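Local coordinates for protein acyl-coenzyme A oxidase 1 (Yarrowia lipolytica, PDB 5Y9D) that uses FAD to oxidise acyl-CoA to trans-2-enoyl-CoA, reducing oxygen to hydrogen peroxide, in peroxisomal fatty acid beta-oxidation, at residues A[472-475]-A[476-480]; A[561-564]-A[565-568]; A[407-410]-A[411-414]; A[529-532]-A[533-537]. One frame throughout, in Å; residues are numbered along the deposited sequence.

Four single-helix contacts lie in the helical part of the oxidase. Contacts 1, 2 and 4 touch one another: the centre of contact 1, on helix 467-486, is about 9 Å from that of contact 2 and about 12 Å from that of contact 4, and the centres of contacts 2 and 4 are about 9 Å apart, so helices 467-486, 519-544 and 558-581 pack against one another. Contact 3 stands to one side, about 13 Å from contact 1 between centres, with nearest atoms about 4 Å apart. The side chain of L472 in contact 1 comes within about 4 Å of bound FAD and that of R561 in contact 2 within about 6 Å; the side chain of F414 in contact 3 lies about 10 Å from that of E464, the probable proton acceptor.

Contact 1. Residues A[472-475]-A[476-480]; sequences LSMG and RGLVQ
L472, S473, M474 and G475 each offer a backbone O to the N-H four residues on, of R476, G477, L478 and V479, in unbroken turns of helix 467-486. G475 O is gripped twice: V479 N lies 3.0 Å from it, while L478 N approaches G475 O from above the carbonyl plane. L478 N is thereby shared between G475 O and M474 O, and both of its bonds are bent. On the apolar side the chains of M474 and L478 cross obliquely, with M474 CG 4.1 Å from L478 CD1. L478 carries CG beside its own backbone N (chi1 -72°), which sets CG over the preceding turn, 3.2 Å from M474 O. Replacing L478 with an alanine would probably strip M474 CG of this neighbour and open a gap facing H568 of helix 558-581. On another flank R476, which packs on F554, bends at chi3 (59°) and brings NH2 obliquely to 4.1 Å from S473 CA, without a bond. S473 OG instead bonds to V469 O, one turn back. Beyond the pair, L472 touches FAD and Y356 of the second subunit. The chemistry is thus divided: main-chain bonds hold the turns, M474 and L478 face helix 558-581, V479 faces helix 519-544, and the hydroxyl of S473 is satisfied within its own helix.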
loop_
_atom_site.group_PDB
_atom_site.type_symbol
_atom_site.label_atom_id
_atom_site.label_comp_id
_atom_site.label_asym_id
_atom_site.label_seq_id
_atom_site.Cartn_x
_atom_site.Cartn_y
_atom_site.Cartn_z
ATOM N N LEU A 472 -0.153 -20.959 2.259
ATOM C CA LEU A 472 -0.104 -22.164 3.075
ATOM C C LEU A 472 -0.718 -23.343 2.370
ATOM O O LEU A 472 -0.183 -24.426 2.461
ATOM C CB LEU A 472 -0.815 -21.995 4.410
ATOM C CG LEU A 472 -0.205 -20.998 5.379
ATOM C CD1 LEU A 472 -1.008 -21.011 6.687
ATOM C CD2 LEU A 472 1.255 -21.325 5.649
ATOM N N SER A 473 -1.833 -23.151 1.683
ATOM C CA SER A 473 -2.439 -24.238 0.873
ATOM C C SER A 473 -1.537 -24.717 -0.265
ATOM O O SER A 473 -1.461 -25.916 -0.546
ATOM C CB SER A 473 -3.791 -23.830 0.282
ATOM O OG SER A 473 -4.530 -23.070 1.213
ATOM N N MET A 474 -0.875 -23.797 -0.951
ATOM C CA MET A 474 0.000 -24.239 -2.021
ATOM C C MET A 474 1.221 -24.969 -1.431
ATOM O O MET A 474 1.563 -26.057 -1.861
ATOM C CB MET A 474 0.431 -23.088 -2.913
ATOM C CG MET A 474 1.167 -23.573 -4.153
ATOM S SD MET A 474 2.197 -22.291 -4.855
ATOM C CE MET A 474 1.474 -22.230 -6.495
ATOM N N GLY A 475 1.848 -24.390 -0.426
ATOM C CA GLY A 475 2.919 -25.087 0.278
ATOM C C GLY A 475 2.557 -26.530 0.625
ATOM O O GLY A 475 3.324 -27.435 0.342
ATOM N N ARG A 476 1.381 -26.747 1.218
ATOM C CA ARG A 476 0.912 -28.100 1.515
ATOM C C ARG A 476 0.797 -28.968 0.256
ATOM O O ARG A 476 1.269 -30.106 0.242
ATOM C CB ARG A 476 -0.440 -28.081 2.236
ATOM C CG ARG A 476 -1.052 -29.467 2.371
ATOM C CD ARG A 476 -2.221 -29.473 3.325
ATOM N NE ARG A 476 -3.223 -28.553 2.822
ATOM C CZ ARG A 476 -3.928 -27.709 3.566
ATOM N NH1 ARG A 476 -3.758 -27.665 4.889
ATOM N NH2 ARG A 476 -4.804 -26.899 2.969
ATOM N N GLY A 477 0.163 -28.429 -0.784
ATOM C CA GLY A 477 0.027 -29.149 -2.051
ATOM C C GLY A 477 1.368 -29.529 -2.681
ATOM O O GLY A 477 1.461 -30.484 -3.450
ATOM N N LEU A 478 2.398 -28.757 -2.376
ATOM C CA LEU A 478 3.680 -28.937 -2.985
ATOM C C LEU A 478 4.418 -30.016 -2.235
ATOM O O LEU A 478 5.158 -30.793 -2.839
ATOM C CB LEU A 478 4.496 -27.640 -2.929
ATOM C CG LEU A 478 4.112 -26.480 -3.826
ATOM C CD1 LEU A 478 4.880 -25.240 -3.422
ATOM C CD2 LEU A 478 4.410 -26.816 -5.259
ATOM N N VAL A 479 4.241 -30.051 -0.916
ATOM C CA VAL A 479 4.757 -31.144 -0.140
ATOM C C VAL A 479 4.087 -32.445 -0.590
ATOM O O VAL A 479 4.771 -33.418 -0.870
ATOM C CB VAL A 479 4.580 -30.902 1.345
ATOM C CG1 VAL A 479 4.951 -32.135 2.134
ATOM C CG2 VAL A 479 5.448 -29.735 1.797
ATOM N N GLN A 480 2.764 -32.449 -0.722
ATOM C CA GLN A 480 2.041 -33.654 -1.155
ATOM C C GLN A 480 2.396 -34.109 -2.557
ATOM O O GLN A 480 2.295 -35.289 -2.879
ATOM C CB GLN A 480 0.522 -33.441 -1.038
ATOM C CG GLN A 480 0.073 -33.404 0.418
ATOM C CD GLN A 480 -1.263 -32.751 0.623
ATOM O OE1 GLN A 480 -1.688 -31.875 -0.143
ATOM N NE2 GLN A 480 -1.930 -33.150 1.685
#

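Contact 2. Residues A[561-564]-A[565-568]; sequences RFQC and ARIH
F562 and Q563 both approach R566 one turn on, and the contact sorts into polar, aromatic, carbon-to-oxygen and main-chain parts. In the polar part, Q563 and R566 run side by side and point the same way. Q563 OE1 sits over one face of the R566 guanidinium, toward its rim and 3.6 Å from NH1, with the amide and guanidinium planes steeply inclined. An oxygen above that face does not meet the N-H groups, and R566 NH1 forms a salt bridge with D607 OD2. The aromatic part is an oblique contact of ring and guanidinium: the F562 ring is turned almost perpendicular to the R566 group, at 87°, with CE2 3.9 Å from R566 NE. Holding CG anti to the backbone N (chi1 176°), F562 throws its ring along the helix side where R566, bent at chi2 and chi3, folds over. Carbon-to-oxygen packing is supplied by I567, whose CG1 rests 3.1 Å from Q563 O. Four main-chain bonds close the turns: A565 N to R561 O, R566 N to F562 O, I567 N to Q563 O and H568 N to C564 O. The segment lies near the start of helix 558-581, with other helices packed around it. C564 leans on helix 519-544, R561 and A565 on helix 467-486, F562 on W426 of helix 400-437 and on Y356 of the second subunit, while Q563, R566 and I567 share I610 of helix 608-613.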
loop_
_atom_site.group_PDB
_atom_site.type_symbol
_atom_site.label_atom_id
_atom_site.label_comp_id
_atom_site.label_asym_id
_atom_site.label_seq_id
_atom_site.Cartn_x
_atom_site.Cartn_y
_atom_site.Cartn_z
ATOM N N ARG A 561 6.121 -23.557 4.318
ATOM C CA ARG A 561 5.163 -23.664 3.236
ATOM C C ARG A 561 5.080 -22.379 2.432
ATOM O O ARG A 561 4.971 -22.418 1.225
ATOM C CB ARG A 561 3.788 -24.066 3.758
ATOM C CG ARG A 561 3.634 -25.553 3.994
ATOM C CD ARG A 561 2.221 -25.911 4.394
ATOM N NE ARG A 561 1.826 -25.264 5.632
ATOM C CZ ARG A 561 0.573 -25.138 6.043
ATOM N NH1 ARG A 561 -0.415 -25.610 5.313
ATOM N NH2 ARG A 561 0.307 -24.538 7.186
ATOM N N PHE A 562 5.122 -21.244 3.113
ATOM C CA PHE A 562 5.166 -19.940 2.461
ATOM C C PHE A 562 6.377 -19.842 1.550
ATOM O O PHE A 562 6.237 -19.561 0.369
ATOM C CB PHE A 562 5.185 -18.774 3.468
ATOM C CG PHE A 562 5.323 -17.415 2.821
ATOM C CD1 PHE A 562 4.205 -16.738 2.328
ATOM C CD2 PHE A 562 6.561 -16.823 2.677
ATOM C CE1 PHE A 562 4.336 -15.483 1.725
ATOM C CE2 PHE A 562 6.701 -15.582 2.074
ATOM C CZ PHE A 562 5.597 -14.916 1.592
ATOM N N GLN A 563 7.557 -20.085 2.096
ATOM C CA GLN A 563 8.774 -20.032 1.288
ATOM C C GLN A 563 8.657 -20.815 -0.005
ATOM O O GLN A 563 9.045 -20.324 -1.070
ATOM C CB GLN A 563 9.966 -20.517 2.075
ATOM C CG GLN A 563 10.645 -19.403 2.856
ATOM C CD GLN A 563 11.497 -18.534 1.943
ATOM O OE1 GLN A 563 10.981 -17.863 1.030
ATOM N NE2 GLN A 563 12.807 -18.557 2.164
ATOM N N CYS A 564 8.066 -21.999 0.066
ATOM C CA CYS A 564 8.025 -22.864 -1.089
ATOM C C CYS A 564 7.069 -22.347 -2.146
ATOM O O CYS A 564 7.364 -22.373 -3.340
ATOM C CB CYS A 564 7.661 -24.287 -0.655
ATOM S SG CYS A 564 8.875 -24.973 0.505
ATOM N N ALA A 565 5.926 -21.855 -1.692
ATOM C CA ALA A 565 4.937 -21.291 -2.576
ATOM C C ALA A 565 5.597 -20.177 -3.312
ATOM O O ALA A 565 5.480 -20.060 -4.522
ATOM C CB ALA A 565 3.753 -20.763 -1.786
ATOM N N ARG A 566 6.327 -19.371 -2.561
ATOM C CA ARG A 566 6.909 -18.169 -3.104
ATOM C C ARG A 566 7.915 -18.453 -4.171
ATOM O O ARG A 566 7.785 -17.878 -5.222
ATOM C CB ARG A 566 7.580 -17.301 -2.031
ATOM C CG ARG A 566 7.667 -15.837 -2.462
ATOM C CD ARG A 566 9.012 -15.253 -2.193
ATOM N NE ARG A 566 9.050 -14.569 -0.918
ATOM C CZ ARG A 566 10.177 -14.306 -0.253
ATOM N NH1 ARG A 566 11.355 -14.709 -0.748
ATOM N NH2 ARG A 566 10.126 -13.644 0.914
ATOM N N ILE A 567 8.935 -19.285 -3.886
ATOM C CA ILE A 567 9.953 -19.603 -4.901
ATOM C C ILE A 567 9.368 -20.346 -6.105
ATOM O O ILE A 567 9.732 -20.071 -7.223
ATOM C CB ILE A 567 11.134 -20.467 -4.410
ATOM C CG1 ILE A 567 11.533 -20.163 -2.976
ATOM C CG2 ILE A 567 12.354 -20.248 -5.303
ATOM C CD1 ILE A 567 11.903 -18.714 -2.755
ATOM N N HIS A 568 8.471 -21.289 -5.878
ATOM C CA HIS A 568 7.985 -22.153 -6.967
ATOM C C HIS A 568 7.092 -21.363 -7.920
ATOM O O HIS A 568 7.144 -21.530 -9.132
ATOM C CB HIS A 568 7.202 -23.336 -6.387
ATOM C CG HIS A 568 6.253 -23.963 -7.359
ATOM N ND1 HIS A 568 6.666 -24.816 -8.354
ATOM C CD2 HIS A 568 4.922 -23.821 -7.518
ATOM C CE1 HIS A 568 5.625 -25.197 -9.070
ATOM N NE2 HIS A 568 4.558 -24.600 -8.591
#

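Contact 3. Residues A[407-410]-A[411-414]; sequences VTDT and KELF
V407 O is the focus of the tight part, taking two hydrogen bonds at once. K411 N reaches it in the carbonyl plane at 2.8 Å, and T410 OG1 gives it a second bond at 2.7 Å. T410 can do this because its hydroxyl stands between its own backbone N and carbonyl carbon (chi1 64°), turned back to the preceding turn of the helix. A valine in place of T410 would probably leave V407 O with K411 N as its one remaining donor of the two. L413, buried like T410, continues this close-fitting side, its CB 3.3 Å from D409 O. The opposite character appears at the exposed K411 and T408. K411 lays CG 3.5 Å from V407 O, but its chain then leads outward, with CE 4.4 Å from V407 CG1. T408 turns its hydroxyl to K405 O. Between these extremes lie the partly exposed D409 and E412: D409 OD1 and E412 OE2 are like charges 4.3 Å apart, which probably repel mildly; R388 offers D409 a long, weak ion pair, and S494 gives E412 a weak hydrogen bond. Helix 400-437 thus turns one face inward: T410 packs on I389 and both D409 and L413 on T385 of helix 355-391, while L413 also meets I309 and F414 meets R312 on helix 306-334.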
loop_
_atom_site.group_PDB
_atom_site.type_symbol
_atom_site.label_atom_id
_atom_site.label_comp_id
_atom_site.label_asym_id
_atom_site.label_seq_id
_atom_site.Cartn_x
_atom_site.Cartn_y
_atom_site.Cartn_z
ATOM N N VAL A 407 -11.496 -34.647 -10.840
ATOM C CA VAL A 407 -11.305 -34.208 -9.459
ATOM C C VAL A 407 -9.847 -33.828 -9.189
ATOM O O VAL A 407 -9.590 -32.742 -8.655
ATOM C CB VAL A 407 -11.773 -35.263 -8.441
ATOM C CG1 VAL A 407 -11.361 -34.871 -7.027
ATOM C CG2 VAL A 407 -13.284 -35.423 -8.521
ATOM N N THR A 408 -8.904 -34.707 -9.552
ATOM C CA THR A 408 -7.461 -34.423 -9.353
ATOM C C THR A 408 -6.978 -33.271 -10.250
ATOM O O THR A 408 -6.053 -32.537 -9.888
ATOM C CB THR A 408 -6.546 -35.667 -9.556
ATOM O OG1 THR A 408 -6.496 -36.041 -10.941
ATOM C CG2 THR A 408 -7.026 -36.849 -8.700
ATOM N N ASP A 409 -7.603 -33.120 -11.417
ATOM C CA ASP A 409 -7.389 -31.931 -12.223
ATOM C C ASP A 409 -7.816 -30.708 -11.420
ATOM O O ASP A 409 -7.019 -29.786 -11.301
ATOM C CB ASP A 409 -8.116 -32.000 -13.582
ATOM C CG ASP A 409 -7.251 -32.633 -14.695
ATOM O OD1 ASP A 409 -5.998 -32.551 -14.604
ATOM O OD2 ASP A 409 -7.823 -33.200 -15.668
ATOM N N THR A 410 -9.028 -30.709 -10.842
ATOM C CA THR A 410 -9.496 -29.545 -10.064
ATOM C C THR A 410 -8.678 -29.313 -8.794
ATOM O O THR A 410 -8.482 -28.163 -8.401
ATOM C CB THR A 410 -11.013 -29.560 -9.677
ATOM O OG1 THR A 410 -11.302 -30.656 -8.798
ATOM C CG2 THR A 410 -11.932 -29.600 -10.912
ATOM N N LYS A 411 -8.222 -30.387 -8.151
ATOM C CA LYS A 411 -7.331 -30.280 -6.987
ATOM C C LYS A 411 -6.018 -29.572 -7.330
ATOM O O LYS A 411 -5.591 -28.661 -6.620
ATOM C CB LYS A 411 -7.000 -31.662 -6.419
ATOM C CG LYS A 411 -8.099 -32.293 -5.574
ATOM C CD LYS A 411 -7.582 -33.485 -4.764
ATOM C CE LYS A 411 -8.609 -33.969 -3.741
ATOM N NZ LYS A 411 -8.828 -33.007 -2.621
ATOM N N GLU A 412 -5.379 -30.018 -8.408
ATOM C CA GLU A 412 -4.123 -29.437 -8.875
ATOM C C GLU A 412 -4.337 -27.977 -9.276
ATOM O O GLU A 412 -3.489 -27.119 -9.022
ATOM C CB GLU A 412 -3.583 -30.219 -10.086
ATOM C CG GLU A 412 -2.191 -29.782 -10.556
ATOM C CD GLU A 412 -1.951 -29.997 -12.048
ATOM O OE1 GLU A 412 -1.107 -29.262 -12.626
ATOM O OE2 GLU A 412 -2.597 -30.897 -12.642
ATOM N N LEU A 413 -5.474 -27.720 -9.910
ATOM C CA LEU A 413 -5.821 -26.392 -10.355
ATOM C C LEU A 413 -6.035 -25.440 -9.169
ATOM O O LEU A 413 -5.599 -24.284 -9.185
ATOM C CB LEU A 413 -7.080 -26.448 -11.207
ATOM C CG LEU A 413 -7.526 -25.077 -11.731
ATOM C CD1 LEU A 413 -6.414 -24.340 -12.475
ATOM C CD2 LEU A 413 -8.742 -25.238 -12.629
ATOM N N PHE A 414 -6.728 -25.951 -8.160
ATOM C CA PHE A 414 -6.948 -25.250 -6.937
ATOM C C PHE A 414 -5.599 -24.780 -6.412
ATOM O O PHE A 414 -5.393 -23.573 -6.212
ATOM C CB PHE A 414 -7.641 -26.169 -5.924
ATOM C CG PHE A 414 -7.876 -25.529 -4.602
ATOM C CD1 PHE A 414 -9.025 -24.786 -4.374
ATOM C CD2 PHE A 414 -6.930 -25.637 -3.584
ATOM C CE1 PHE A 414 -9.237 -24.174 -3.138
ATOM C CE2 PHE A 414 -7.124 -25.019 -2.354
ATOM C CZ PHE A 414 -8.282 -24.287 -2.128
#

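Contact 4. Residues A[529-532]-A[533-537]; sequences ASRN and NILRT
A529 opens the contact with a weak main-chain bond, its O receiving N533 N at 3.3 Å. S530 follows with a firmer one, its O accepting from I534 N. With OG anti to the backbone N (chi1 -179°), the hydroxyl of S530 comes 3.3 Å from I534 CD1, a polar atom set against a methyl group. I534 sends that same CD1 to 3.4 Å from S530 O, so the end of the isoleucine covers both oxygens of S530, whose hydroxyl meanwhile bonds to Y497 OH. At R531 the aliphatic part of the chain and L535 lie side by side, pointing the same way, with R531 CG 3.7 Å from L535 CD1. R531 O takes L535 N at 2.7 Å, and the guanidinium leaves the helix to bond Y497 O through NH2. N532 ends the segment: its O accepts from R536 N and lies 3.3 Å from R536 CB, while its ND2 bonds to E614 OE1. At the next residue, N533 O is reached by T537 OG1 and T537 N from opposite faces of its plane, a hydroxyl returning to the carbonyl four residues back, as helical threonines often do. These are regular alpha-helical turns of helix 519-544, within the C-terminal helical domain that acyl-CoA oxidases carry, packed here on helices 558-581 and 467-486.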
loop_
_atom_site.group_PDB
_atom_site.type_symbol
_atom_site.label_atom_id
_atom_site.label_comp_id
_atom_site.label_asym_id
_atom_site.label_seq_id
_atom_site.Cartn_x
_atom_site.Cartn_y
_atom_site.Cartn_z
ATOM N N ALA A 529 16.581 -23.865 -6.662
ATOM C CA ALA A 529 16.243 -23.199 -5.395
ATOM C C ALA A 529 14.884 -23.679 -4.908
ATOM O O ALA A 529 14.712 -23.991 -3.746
ATOM C CB ALA A 529 16.261 -21.676 -5.527
ATOM N N SER A 530 13.918 -23.759 -5.803
ATOM C CA SER A 530 12.590 -24.244 -5.410
ATOM C C SER A 530 12.631 -25.709 -4.955
ATOM O O SER A 530 12.161 -26.033 -3.865
ATOM C CB SER A 530 11.572 -24.070 -6.535
ATOM O OG SER A 530 10.285 -24.525 -6.127
ATOM N N ARG A 531 13.185 -26.584 -5.785
ATOM C CA ARG A 531 13.192 -28.042 -5.492
ATOM C C ARG A 531 13.789 -28.359 -4.126
ATOM O O ARG A 531 13.245 -29.155 -3.358
ATOM C CB ARG A 531 13.960 -28.795 -6.583
ATOM C CG ARG A 531 14.551 -30.154 -6.207
ATOM C CD ARG A 531 15.693 -30.472 -7.163
ATOM N NE ARG A 531 15.235 -30.230 -8.535
ATOM C CZ ARG A 531 15.862 -29.516 -9.470
ATOM N NH1 ARG A 531 17.056 -28.961 -9.255
ATOM N NH2 ARG A 531 15.293 -29.395 -10.665
ATOM N N ASN A 532 14.915 -27.728 -3.840
ATOM C CA ASN A 532 15.623 -27.938 -2.590
ATOM C C ASN A 532 14.815 -27.491 -1.363
ATOM O O ASN A 532 14.748 -28.213 -0.379
ATOM C CB ASN A 532 16.974 -27.208 -2.622
ATOM C CG ASN A 532 17.986 -27.853 -3.560
ATOM O OD1 ASN A 532 17.708 -28.836 -4.278
ATOM N ND2 ASN A 532 19.178 -27.285 -3.564
ATOM N N ASN A 533 14.221 -26.298 -1.412
ATOM C CA ASN A 533 13.284 -25.884 -0.350
ATOM C C ASN A 533 12.118 -26.851 -0.193
ATOM O O ASN A 533 11.770 -27.215 0.935
ATOM C CB ASN A 533 12.743 -24.484 -0.579
ATOM C CG ASN A 533 13.741 -23.413 -0.196
ATOM O OD1 ASN A 533 14.778 -23.235 -0.857
ATOM N ND2 ASN A 533 13.434 -22.681 0.870
ATOM N N ILE A 534 11.528 -27.279 -1.304
ATOM C CA ILE A 534 10.394 -28.190 -1.205
ATOM C C ILE A 534 10.842 -29.511 -0.616
ATOM O O ILE A 534 10.155 -30.045 0.260
ATOM C CB ILE A 534 9.754 -28.504 -2.561
ATOM C CG1 ILE A 534 9.051 -27.281 -3.114
ATOM C CG2 ILE A 534 8.745 -29.637 -2.423
ATOM C CD1 ILE A 534 9.023 -27.239 -4.624
ATOM N N LEU A 535 11.970 -30.042 -1.121
ATOM C CA LEU A 535 12.480 -31.358 -0.686
ATOM C C LEU A 535 12.900 -31.337 0.768
ATOM O O LEU A 535 12.679 -32.303 1.477
ATOM C CB LEU A 535 13.611 -31.887 -1.602
ATOM C CG LEU A 535 13.140 -32.447 -2.978
ATOM C CD1 LEU A 535 14.247 -32.982 -3.874
ATOM C CD2 LEU A 535 12.102 -33.519 -2.820
ATOM N N ARG A 536 13.457 -30.219 1.219
ATOM C CA ARG A 536 13.780 -30.045 2.636
ATOM C C ARG A 536 12.499 -30.019 3.491
ATOM O O ARG A 536 12.412 -30.691 4.537
ATOM C CB ARG A 536 14.592 -28.758 2.869
ATOM C CG ARG A 536 15.231 -28.684 4.248
ATOM C CD ARG A 536 15.599 -27.266 4.683
ATOM N NE ARG A 536 14.434 -26.465 5.088
ATOM C CZ ARG A 536 14.491 -25.334 5.797
ATOM N NH1 ARG A 536 15.658 -24.846 6.223
ATOM N NH2 ARG A 536 13.369 -24.686 6.088
ATOM N N THR A 537 11.514 -29.235 3.046
ATOM C CA THR A 537 10.271 -29.080 3.768
ATOM C C THR A 537 9.586 -30.418 3.807
ATOM O O THR A 537 9.097 -30.818 4.850
ATOM C CB THR A 537 9.336 -28.030 3.126
ATOM O OG1 THR A 537 9.975 -26.744 3.137
ATOM C CG2 THR A 537 8.019 -27.938 3.903
#